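Local atomic coordinates of ATP-dependent helicase FUN30 (Saccharomyces cerevisiae S288c, PDB entry 5GN1), a protein that remodels nucleosomes in an ATP-dependent manner and promotes DNA end resection at double-strand breaks, the chain here being the C-terminal part of its ATPase domain. Residues 169-172 / 173-176. Numbering follows the deposited sequence.
Sequences NTLS and KYQL
Tyr-174 carries its ring beside its own backbone N, with CG opposite the carbonyl carbon (chi1 -60°), which turns the ring edge back toward Leu-171. There the CA of Leu-171 lies in the ring plane, 3.9 Å from Tyr-174 CD2, while the CD2 methyl of Leu-171 comes within 4.2 Å of that same ring carbon. One face of the ring receives Lys-173 CG, offset toward the rim. The same first torsion in Gln-175 (chi1 -65°) directs its chain, extended beyond CG, alongside Ser-172: Gln-175 CG sits 3.3 Å from Ser-172 O, and NE2 reaches 3.9 Å from Ser-172 CB. Two successive i to i+3 backbone bonds, as in 3-10-like turns, tie residues 171-172 to 174-175. Tyr-174 N donates to Leu-171 O at 2.7 Å, and Gln-175 N to Ser-172 O at 3.2 Å. After this the backbone of Gln-175 becomes extended (psi 149°) and the chain leaves the helical turns. Gln-175 NE2 is hydrogen-bonded to Cys-164 O, so an alanine here would probably leave that carbonyl without this donor and uncover the flank of Ser-172. The turn lies at the C-terminal side of the short helix 168-171, at the surface, its centre about 24 Å from the centre of the chain. Thr-170, hydrogen-bonded through OG1 to Glu-136, touches helix 123-133 together with Leu-171 and Tyr-174, whereas helix 157-166 meets Leu-171, Tyr-174 and Gln-175; residues 173-176 lie in the loop that leads from helix 168-171 to helix 185-200.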
loop_
_atom_site.group_PDB
_atom_site.type_symbol
_atom_site.label_atom_id
_atom_site.label_comp_id
_atom_site.label_asym_id
_atom_site.label_seq_id
_atom_site.Cartn_x
_atom_site.Cartn_y
_atom_site.Cartn_z
ATOM N N ASN A 169 7.592 -10.437 24.603
ATOM C CA ASN A 169 8.521 -11.033 25.558
ATOM C C ASN A 169 9.680 -11.743 24.879
ATOM O O ASN A 169 10.733 -11.918 25.500
ATOM C CB ASN A 169 7.779 -12.003 26.482
ATOM C CG ASN A 169 6.405 -11.485 26.904
ATOM O OD1 ASN A 169 5.426 -12.250 26.963
ATOM N ND2 ASN A 169 6.321 -10.175 27.191
ATOM N N THR A 170 9.528 -12.133 23.616
ATOM C CA THR A 170 10.608 -12.793 22.902
ATOM C C THR A 170 11.172 -11.972 21.752
ATOM O O THR A 170 12.317 -12.207 21.345
ATOM C CB THR A 170 10.129 -14.147 22.363
ATOM O OG1 THR A 170 9.388 -14.821 23.384
ATOM C CG2 THR A 170 11.300 -15.002 21.997
ATOM N N LEU A 171 10.420 -11.009 21.232
ATOM C CA LEU A 171 10.822 -10.338 20.012
ATOM C C LEU A 171 10.825 -8.819 20.102
ATOM O O LEU A 171 11.235 -8.173 19.135
ATOM C CB LEU A 171 9.916 -10.776 18.850
ATOM C CG LEU A 171 9.822 -12.288 18.639
ATOM C CD1 LEU A 171 8.823 -12.618 17.534
ATOM C CD2 LEU A 171 11.186 -12.853 18.317
ATOM N N SER A 172 10.398 -8.236 21.225
ATOM C CA SER A 172 10.280 -6.782 21.303
ATOM C C SER A 172 11.593 -6.082 20.980
ATOM O O SER A 172 11.582 -4.940 20.508
ATOM C CB SER A 172 9.815 -6.353 22.689
ATOM O OG SER A 172 10.927 -6.322 23.560
ATOM N N LYS A 173 12.728 -6.734 21.236
ATOM C CA LYS A 173 14.012 -6.117 20.928
ATOM C C LYS A 173 14.243 -5.997 19.429
ATOM O O LYS A 173 15.126 -5.244 19.009
ATOM C CB LYS A 173 15.161 -6.900 21.587
ATOM C CG LYS A 173 15.702 -8.110 20.828
ATOM C CD LYS A 173 17.075 -8.486 21.397
ATOM C CE LYS A 173 17.289 -9.985 21.523
ATOM N NZ LYS A 173 18.738 -10.349 21.577
ATOM N N TYR A 174 13.467 -6.716 18.618
ATOM C CA TYR A 174 13.564 -6.625 17.171
ATOM C C TYR A 174 12.549 -5.661 16.559
ATOM O O TYR A 174 12.621 -5.408 15.351
ATOM C CB TYR A 174 13.398 -8.016 16.543
ATOM C CG TYR A 174 14.440 -9.006 17.006
ATOM C CD1 TYR A 174 15.697 -9.055 16.407
ATOM C CD2 TYR A 174 14.171 -9.894 18.041
ATOM C CE1 TYR A 174 16.658 -9.962 16.828
ATOM C CE2 TYR A 174 15.121 -10.799 18.471
ATOM C CZ TYR A 174 16.363 -10.829 17.862
ATOM O OH TYR A 174 17.310 -11.731 18.286
ATOM N N GLN A 175 11.620 -5.123 17.354
ATOM C CA GLN A 175 10.659 -4.141 16.859
ATOM C C GLN A 175 11.365 -2.960 16.203
ATOM O O GLN A 175 12.471 -2.573 16.587
ATOM C CB GLN A 175 9.797 -3.604 17.992
ATOM C CG GLN A 175 8.894 -4.591 18.657
ATOM C CD GLN A 175 8.016 -3.928 19.700
ATOM O OE1 GLN A 175 8.067 -2.705 19.888
ATOM N NE2 GLN A 175 7.192 -4.725 20.371
ATOM N N LEU A 176 10.706 -2.375 15.211
ATOM C CA LEU A 176 11.167 -1.103 14.673
ATOM C C LEU A 176 10.854 0.015 15.662
ATOM O O LEU A 176 9.754 0.078 16.217
ATOM C CB LEU A 176 10.505 -0.830 13.325
ATOM C CG LEU A 176 10.670 -1.927 12.271
ATOM C CD1 LEU A 176 9.891 -1.572 11.005
ATOM C CD2 LEU A 176 12.150 -2.167 11.949
#